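Local coordinates for small heat shock protein hsp20 family (Sulfolobus solfataricus, PDB 4RZK) that probably binds unfolding proteins under stress as a small heat shock protein chaperone, of which this chain is the alpha-crystallin domain, at residues V22-K35 and L45-Y57. Numbering follows the deposited sequence.
Sequences VVAEVPGVNKEDIK and LVITAKSEDRQYY
Tyr56 lies under the turn that follows strand 19-25, with Val26 across its face and Val29 at its rim. The CA of Val26 stands 4.0 Å from the centroid of the Tyr56 ring, 16° off the ring normal, a CH-pi contact. CG1 of Val26, anti to the backbone N (chi1 156°), hangs over the CD2-CE2 rim on the same face and reaches the CB of Ala49. Val29 approaches differently: its CG2 sits in the ring plane, 3.7 Å from CE2 of Tyr56, and also meets the CB of Ser51, while its CG1 turns to Ala49. The Tyr56 hydroxyl is directed at the carbonyl O of Pro27, inside the type II turn Val26-Val29; the modelled 2.3 Å is implausibly short, so a hydrogen bond is likely but its length is doubtful. The proline side chain runs roughly perpendicular to the tyrosine's, its CD nearest the hydroxyl. Gly28 follows with a positive phi of 113°, suited to glycine.

The chain returns as strand 34-39, outermost in the sheet within this chain. Lys35 and Thr48 form an antiparallel hydrogen-bonded pair, N of Lys35 to O of Thr48 at 2.6 Å and N of Thr48 to O of Lys35 at 2.8 Å. Two residues back, beyond the non-hydrogen-bonded pair Ile34-Ala49, N of Lys50 donates to O of Asp33 at 3.0 Å. Back along strand 19-25, CB of Ala24 meets CD1 of Ile47, and Val22 and Leu45 then meet tip to tip, CG1 to CD2 at 4.1 Å.

Hairpin pairing thus joins face-to-face packing of strand 19-25 and its turn on strands 44-50 and 55-61, as in the immunoglobulin-like sandwich of alpha-crystallin domains. Pro9 of strand 6-16 touches Tyr56, Phe75 of strand 72-76 touches Ile34, and Arg54 salt-bridges Glu25 of the second subunit.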
ATOM      1  N   VAL A  22      14.298   6.560   2.675  1.00 59.34           N
ATOM      2  CA  VAL A  22      12.947   7.072   2.495  1.00 54.27           C
ATOM      3  C   VAL A  22      11.986   5.958   2.137  1.00 46.59           C
ATOM      4  O   VAL A  22      12.245   5.185   1.243  1.00 48.71           O
ATOM      5  CB  VAL A  22      12.886   8.161   1.423  1.00 56.39           C
ATOM      6  CG1 VAL A  22      11.451   8.587   1.192  1.00 50.38           C
ATOM      7  CG2 VAL A  22      13.723   9.348   1.839  1.00 58.10           C
ATOM      8  N   VAL A  23      10.874   5.884   2.847  1.00 47.55           N
ATOM      9  CA  VAL A  23       9.903   4.831   2.628  1.00 50.26           C
ATOM     10  C   VAL A  23       8.579   5.387   2.145  1.00 47.09           C
ATOM     11  O   VAL A  23       8.038   6.288   2.744  1.00 45.06           O
ATOM     12  CB  VAL A  23       9.651   4.051   3.916  1.00 46.20           C
ATOM     13  CG1 VAL A  23       8.445   3.159   3.765  1.00 45.07           C
ATOM     14  CG2 VAL A  23      10.870   3.239   4.282  1.00 46.38           C
ATOM     15  N   ALA A  24       8.072   4.839   1.050  1.00 39.92           N
ATOM     16  CA  ALA A  24       6.820   5.282   0.474  1.00 42.85           C
ATOM     17  C   ALA A  24       5.869   4.152   0.160  1.00 47.48           C
ATOM     18  O   ALA A  24       6.262   3.158  -0.407  1.00 48.97           O
ATOM     19  CB  ALA A  24       7.091   6.094  -0.784  1.00 37.97           C
ATOM     20  N   GLU A  25       4.605   4.345   0.480  1.00 43.85           N
ATOM     21  CA  GLU A  25       3.614   3.372   0.126  1.00 42.56           C
ATOM     22  C   GLU A  25       2.897   3.836  -1.088  1.00 47.99           C
ATOM     23  O   GLU A  25       2.258   4.865  -1.093  1.00 42.65           O
ATOM     24  CB  GLU A  25       2.594   3.270   1.207  1.00 40.51           C
ATOM     25  CG  GLU A  25       3.156   2.915   2.537  1.00 44.95           C
ATOM     26  CD  GLU A  25       2.058   2.470   3.430  1.00 49.15           C
ATOM     27  OE1 GLU A  25       0.893   2.639   3.065  1.00 59.10           O
ATOM     28  OE2 GLU A  25       2.352   1.925   4.499  1.00 47.41           O
ATOM     29  N   VAL A  26       2.969   3.028  -2.114  1.00 46.99           N
ATOM     30  CA  VAL A  26       2.325   3.357  -3.353  1.00 45.42           C
ATOM     31  C   VAL A  26       1.650   2.120  -3.921  1.00 43.96           C
ATOM     32  O   VAL A  26       2.008   1.660  -4.986  1.00 43.46           O
ATOM     33  CB  VAL A  26       3.395   3.812  -4.337  1.00 38.73           C
ATOM     34  CG1 VAL A  26       2.934   3.615  -5.760  1.00 53.89           C
ATOM     35  CG2 VAL A  26       3.796   5.240  -4.067  1.00 35.77           C
ATOM     36  N   PRO A  27       0.659   1.576  -3.233  1.00 46.13           N
ATOM     37  CA  PRO A  27       0.099   0.325  -3.733  1.00 44.59           C
ATOM     38  C   PRO A  27      -0.806   0.518  -4.950  1.00 47.72           C
ATOM     39  O   PRO A  27      -1.440   1.561  -5.103  1.00 45.67           O
ATOM     40  CB  PRO A  27      -0.685  -0.202  -2.538  1.00 40.10           C
ATOM     41  CG  PRO A  27      -1.068   1.012  -1.781  1.00 45.33           C
ATOM     42  CD  PRO A  27       0.042   1.992  -1.960  1.00 45.29           C
ATOM     43  N   GLY A  28      -0.843  -0.509  -5.797  1.00 48.49           N
ATOM     44  CA  GLY A  28      -1.625  -0.500  -7.004  1.00 48.91           C
ATOM     45  C   GLY A  28      -0.690  -0.497  -8.177  1.00 51.19           C
ATOM     46  O   GLY A  28      -0.987  -1.031  -9.237  1.00 61.13           O
ATOM     47  N   VAL A  29       0.474   0.081  -7.962  1.00 46.70           N
ATOM     48  CA  VAL A  29       1.365   0.432  -9.040  1.00 44.42           C
ATOM     49  C   VAL A  29       2.468  -0.596  -9.224  1.00 43.77           C
ATOM     50  O   VAL A  29       3.004  -1.098  -8.253  1.00 50.39           O
ATOM     51  CB  VAL A  29       1.954   1.825  -8.773  1.00 47.37           C
ATOM     52  CG1 VAL A  29       3.031   2.148  -9.749  1.00 52.02           C
ATOM     53  CG2 VAL A  29       0.853   2.862  -8.836  1.00 47.32           C
ATOM     54  N   ASN A  30       2.784  -0.931 -10.468  1.00 44.70           N
ATOM     55  CA  ASN A  30       3.889  -1.837 -10.755  1.00 47.27           C
ATOM     56  C   ASN A  30       5.203  -1.079 -10.652  1.00 53.64           C
ATOM     57  O   ASN A  30       5.212   0.146 -10.755  1.00 55.87           O
ATOM     58  CB  ASN A  30       3.754  -2.465 -12.144  1.00 47.49           C
ATOM     59  CG  ASN A  30       2.561  -3.378 -12.262  1.00 44.87           C
ATOM     60  OD1 ASN A  30       2.541  -4.449 -11.681  1.00 51.78           O
ATOM     61  ND2 ASN A  30       1.563  -2.965 -13.034  1.00 54.46           N
ATOM     62  N   LYS A  31       6.315  -1.788 -10.475  1.00 51.78           N
ATOM     63  CA  LYS A  31       7.572  -1.111 -10.173  1.00 58.98           C
ATOM     64  C   LYS A  31       8.108  -0.262 -11.345  1.00 61.90           C
ATOM     65  O   LYS A  31       8.697   0.810 -11.125  1.00 66.34           O
ATOM     66  CB  LYS A  31       8.633  -2.127  -9.710  1.00 58.47           C
ATOM     67  CG  LYS A  31       9.177  -3.056 -10.782  1.00 62.21           C
ATOM     68  CD  LYS A  31      10.455  -3.715 -10.295  1.00 58.10           C
ATOM     69  CE  LYS A  31      11.053  -4.666 -11.321  1.00 65.30           C
ATOM     70  NZ  LYS A  31      12.380  -5.154 -10.844  1.00 67.15           N
ATOM     71  N   GLU A  32       7.892  -0.710 -12.577  1.00 54.21           N
ATOM     72  CA  GLU A  32       8.345   0.056 -13.737  1.00 60.25           C
ATOM     73  C   GLU A  32       7.554   1.352 -13.889  1.00 56.85           C
ATOM     74  O   GLU A  32       8.004   2.286 -14.549  1.00 55.11           O
ATOM     75  CB  GLU A  32       8.249  -0.765 -15.029  1.00 55.07           C
ATOM     76  CG  GLU A  32       7.213  -1.857 -15.037  1.00 54.50           C
ATOM     77  CD  GLU A  32       7.629  -3.035 -14.178  1.00 70.42           C
ATOM     78  OE1 GLU A  32       8.629  -3.715 -14.524  1.00 85.05           O
ATOM     79  OE2 GLU A  32       6.976  -3.255 -13.132  1.00 62.80           O
ATOM     80  N   ASP A  33       6.379   1.401 -13.271  1.00 57.34           N
ATOM     81  CA  ASP A  33       5.521   2.583 -13.309  1.00 53.97           C
ATOM     82  C   ASP A  33       5.924   3.621 -12.271  1.00 52.18           C
ATOM     83  O   ASP A  33       5.219   4.603 -12.070  1.00 52.15           O
ATOM     84  CB  ASP A  33       4.053   2.209 -13.072  1.00 61.87           C
ATOM     85  CG  ASP A  33       3.388   1.580 -14.279  1.00 62.16           C
ATOM     86  OD1 ASP A  33       3.838   1.820 -15.423  1.00 65.28           O
ATOM     87  OD2 ASP A  33       2.383   0.864 -14.060  1.00 64.71           O
ATOM     88  N   ILE A  34       7.054   3.397 -11.611  1.00 55.53           N
ATOM     89  CA  ILE A  34       7.531   4.306 -10.588  1.00 44.31           C
ATOM     90  C   ILE A  34       8.724   5.090 -11.079  1.00 47.07           C
ATOM     91  O   ILE A  34       9.590   4.546 -11.745  1.00 52.30           O
ATOM     92  CB  ILE A  34       7.913   3.537  -9.314  1.00 53.65           C
ATOM     93  CG1 ILE A  34       6.747   2.649  -8.871  1.00 50.96           C
ATOM     94  CG2 ILE A  34       8.336   4.492  -8.195  1.00 53.90           C
ATOM     95  CD1 ILE A  34       7.077   1.725  -7.738  1.00 50.38           C
ATOM     96  N   LYS A  35       8.768   6.373 -10.744  1.00 52.78           N
ATOM     97  CA  LYS A  35       9.921   7.215 -11.029  1.00 50.39           C
ATOM     98  C   LYS A  35      10.430   7.894  -9.770  1.00 50.81           C
ATOM     99  O   LYS A  35       9.664   8.484  -9.038  1.00 51.89           O
ATOM    100  CB  LYS A  35       9.577   8.273 -12.066  1.00 51.36           C
ATOM    101  CG  LYS A  35       8.994   7.726 -13.353  1.00 54.80           C
ATOM    102  CD  LYS A  35       9.937   6.749 -14.032  1.00 68.74           C
ATOM    103  CE  LYS A  35       9.170   5.735 -14.863  1.00 69.25           C
ATOM    104  NZ  LYS A  35      10.076   4.787 -15.561  1.00 76.93           N
ATOM    105  N   LEU A  45      13.603  15.105  -2.528  1.00 66.44           N
ATOM    106  CA  LEU A  45      13.403  13.866  -3.266  1.00 63.20           C
ATOM    107  C   LEU A  45      12.004  13.777  -3.840  1.00 58.26           C
ATOM    108  O   LEU A  45      11.031  14.041  -3.165  1.00 59.44           O
ATOM    109  CB  LEU A  45      13.664  12.650  -2.392  1.00 59.23           C
ATOM    110  CG  LEU A  45      13.362  11.358  -3.138  1.00 57.61           C
ATOM    111  CD1 LEU A  45      14.466  11.025  -4.111  1.00 54.51           C
ATOM    112  CD2 LEU A  45      13.129  10.206  -2.194  1.00 57.65           C
ATOM    113  N   VAL A  46      11.922  13.399  -5.100  1.00 54.07           N
ATOM    114  CA  VAL A  46      10.667  13.430  -5.835  1.00 55.03           C
ATOM    115  C   VAL A  46      10.246  12.065  -6.360  1.00 53.52           C
ATOM    116  O   VAL A  46      10.972  11.432  -7.124  1.00 52.57           O
ATOM    117  CB  VAL A  46      10.755  14.419  -7.006  1.00 59.99           C
ATOM    118  CG1 VAL A  46       9.605  14.211  -7.981  1.00 48.17           C
ATOM    119  CG2 VAL A  46      10.767  15.837  -6.469  1.00 62.58           C
ATOM    120  N   ILE A  47       9.062  11.616  -5.959  1.00 50.41           N
ATOM    121  CA  ILE A  47       8.553  10.299  -6.334  1.00 52.39           C
ATOM    122  C   ILE A  47       7.266  10.339  -7.152  1.00 51.09           C
ATOM    123  O   ILE A  47       6.293  10.948  -6.755  1.00 51.09           O
ATOM    124  CB  ILE A  47       8.269   9.453  -5.089  1.00 50.99           C
ATOM    125  CG1 ILE A  47       9.544   9.159  -4.326  1.00 44.96           C
ATOM    126  CG2 ILE A  47       7.599   8.156  -5.472  1.00 47.80           C
ATOM    127  CD1 ILE A  47       9.299   8.863  -2.873  1.00 37.54           C
ATOM    128  N   THR A  48       7.271   9.663  -8.292  1.00 51.92           N
ATOM    129  CA  THR A  48       6.116   9.599  -9.165  1.00 46.90           C
ATOM    130  C   THR A  48       5.698   8.170  -9.427  1.00 49.80           C
ATOM    131  O   THR A  48       6.490   7.393  -9.908  1.00 55.78           O
ATOM    132  CB  THR A  48       6.471  10.173 -10.530  1.00 49.96           C
ATOM    133  OG1 THR A  48       6.253  11.579 -10.530  1.00 65.75           O
ATOM    134  CG2 THR A  48       5.617   9.555 -11.577  1.00 54.57           C
ATOM    135  N   ALA A  49       4.451   7.830  -9.147  1.00 44.39           N
ATOM    136  CA  ALA A  49       3.946   6.500  -9.440  1.00 47.44           C
ATOM    137  C   ALA A  49       2.651   6.544 -10.221  1.00 51.31           C
ATOM    138  O   ALA A  49       1.725   7.219  -9.831  1.00 56.80           O
ATOM    139  CB  ALA A  49       3.755   5.724  -8.158  1.00 48.00           C
ATOM    140  N   LYS A  50       2.593   5.828 -11.334  1.00 51.57           N
ATOM    141  CA  LYS A  50       1.416   5.840 -12.197  1.00 59.68           C
ATOM    142  C   LYS A  50       0.878   4.467 -12.581  1.00 59.42           C
ATOM    143  O   LYS A  50       1.613   3.587 -12.974  1.00 65.25           O
ATOM    144  CB  LYS A  50       1.708   6.628 -13.468  1.00 59.72           C
ATOM    145  CG  LYS A  50       0.861   7.868 -13.638  1.00 60.92           C
ATOM    146  CD  LYS A  50       1.718   9.034 -14.085  1.00 63.31           C
ATOM    147  CE  LYS A  50       1.414  10.276 -13.274  1.00 70.68           C
ATOM    148  NZ  LYS A  50       0.141  10.903 -13.716  1.00 75.12           N
ATOM    149  N   SER A  51      -0.424   4.305 -12.483  1.00 53.69           N
ATOM    150  CA  SER A  51      -1.079   3.091 -12.913  1.00 61.22           C
ATOM    151  C   SER A  51      -2.494   3.515 -13.227  1.00 62.05           C
ATOM    152  O   SER A  51      -2.890   4.596 -12.846  1.00 62.98           O
ATOM    153  CB  SER A  51      -1.028   2.031 -11.823  1.00 56.90           C
ATOM    154  OG  SER A  51      -2.303   1.787 -11.290  1.00 58.27           O
ATOM    155  N   GLU A  52      -3.252   2.713 -13.954  1.00 56.25           N
ATOM    156  CA  GLU A  52      -4.552   3.187 -14.383  1.00 63.33           C
ATOM    157  C   GLU A  52      -5.476   3.490 -13.229  1.00 66.49           C
ATOM    158  O   GLU A  52      -6.126   4.518 -13.194  1.00 69.41           O
ATOM    159  CB  GLU A  52      -5.223   2.117 -15.227  1.00 68.61           C
ATOM    160  CG  GLU A  52      -4.887   2.168 -16.698  1.00 73.89           C
ATOM    161  CD  GLU A  52      -5.816   1.308 -17.509  1.00 74.72           C
ATOM    162  OE1 GLU A  52      -6.933   1.766 -17.799  1.00 81.42           O
ATOM    163  OE2 GLU A  52      -5.434   0.175 -17.844  1.00 77.61           O
ATOM    164  N   ASP A  53      -5.548   2.577 -12.285  1.00 62.23           N
ATOM    165  CA  ASP A  53      -6.373   2.783 -11.118  1.00 62.95           C
ATOM    166  C   ASP A  53      -5.889   3.855 -10.159  1.00 61.00           C
ATOM    167  O   ASP A  53      -6.683   4.621  -9.645  1.00 64.34           O
ATOM    168  CB  ASP A  53      -6.619   1.463 -10.415  1.00 67.91           C
ATOM    169  CG  ASP A  53      -7.307   0.468 -11.307  1.00 74.76           C
ATOM    170  OD1 ASP A  53      -8.497   0.662 -11.594  1.00 75.60           O
ATOM    171  OD2 ASP A  53      -6.654  -0.498 -11.735  1.00 80.64           O
ATOM    172  N   ARG A  54      -4.587   3.906  -9.921  1.00 57.24           N
ATOM    173  CA  ARG A  54      -4.024   4.791  -8.913  1.00 57.10           C
ATOM    174  C   ARG A  54      -2.817   5.584  -9.381  1.00 56.33           C
ATOM    175  O   ARG A  54      -1.944   5.045 -10.024  1.00 55.17           O
ATOM    176  CB  ARG A  54      -3.686   3.985  -7.664  1.00 52.37           C
ATOM    177  CG  ARG A  54      -4.864   3.843  -6.727  1.00 56.04           C
ATOM    178  CD  ARG A  54      -4.703   2.689  -5.775  1.00 56.33           C
ATOM    179  NE  ARG A  54      -5.310   1.480  -6.295  1.00 61.61           N
ATOM    180  CZ  ARG A  54      -6.426   0.958  -5.826  1.00 59.96           C
ATOM    181  NH1 ARG A  54      -6.917  -0.142  -6.355  1.00 56.50           N
ATOM    182  NH2 ARG A  54      -7.053   1.543  -4.830  1.00 65.01           N
ATOM    183  N   GLN A  55      -2.778   6.870  -9.060  1.00 48.19           N
ATOM    184  CA  GLN A  55      -1.618   7.686  -9.379  1.00 52.33           C
ATOM    185  C   GLN A  55      -1.099   8.491  -8.180  1.00 50.98           C
ATOM    186  O   GLN A  55      -1.877   9.088  -7.473  1.00 50.63           O
ATOM    187  CB  GLN A  55      -1.904   8.573 -10.597  1.00 52.81           C
ATOM    188  CG  GLN A  55      -3.297   9.181 -10.672  1.00 56.35           C
ATOM    189  CD  GLN A  55      -4.351   8.225 -11.170  1.00 55.64           C
ATOM    190  OE1 GLN A  55      -4.183   7.576 -12.186  1.00 55.93           O
ATOM    191  NE2 GLN A  55      -5.448   8.140 -10.450  1.00 59.21           N
ATOM    192  N   TYR A  56       0.209   8.481  -7.950  1.00 47.01           N
ATOM    193  CA  TYR A  56       0.787   9.174  -6.807  1.00 45.71           C
ATOM    194  C   TYR A  56       1.901  10.113  -7.205  1.00 45.65           C
ATOM    195  O   TYR A  56       2.652   9.829  -8.109  1.00 46.13           O
ATOM    196  CB  TYR A  56       1.369   8.200  -5.792  1.00 45.21           C
ATOM    197  CG  TYR A  56       0.530   7.010  -5.418  1.00 47.40           C
ATOM    198  CD1 TYR A  56      -0.104   6.953  -4.201  1.00 47.35           C
ATOM    199  CD2 TYR A  56       0.420   5.926  -6.254  1.00 46.60           C
ATOM    200  CE1 TYR A  56      -0.854   5.861  -3.841  1.00 45.84           C
ATOM    201  CE2 TYR A  56      -0.325   4.833  -5.899  1.00 47.84           C
ATOM    202  CZ  TYR A  56      -0.960   4.810  -4.691  1.00 45.87           C
ATOM    203  OH  TYR A  56      -1.702   3.722  -4.327  1.00 48.74           O
ATOM    204  N   TYR A  57       1.989  11.236  -6.510  1.00 47.90           N
ATOM    205  CA  TYR A  57       3.137  12.117  -6.576  1.00 49.09           C
ATOM    206  C   TYR A  57       3.477  12.593  -5.183  1.00 46.11           C
ATOM    207  O   TYR A  57       2.605  12.987  -4.442  1.00 46.91           O
ATOM    208  CB  TYR A  57       2.847  13.300  -7.492  1.00 53.65           C
ATOM    209  CG  TYR A  57       3.917  14.351  -7.542  1.00 56.66           C
ATOM    210  CD1 TYR A  57       4.867  14.356  -8.543  1.00 59.12           C
ATOM    211  CD2 TYR A  57       3.965  15.354  -6.603  1.00 59.49           C
ATOM    212  CE1 TYR A  57       5.844  15.328  -8.594  1.00 55.88           C
ATOM    213  CE2 TYR A  57       4.938  16.321  -6.646  1.00 62.28           C
ATOM    214  CZ  TYR A  57       5.870  16.302  -7.643  1.00 60.69           C
ATOM    215  OH  TYR A  57       6.828  17.268  -7.672  1.00 62.46           O
TER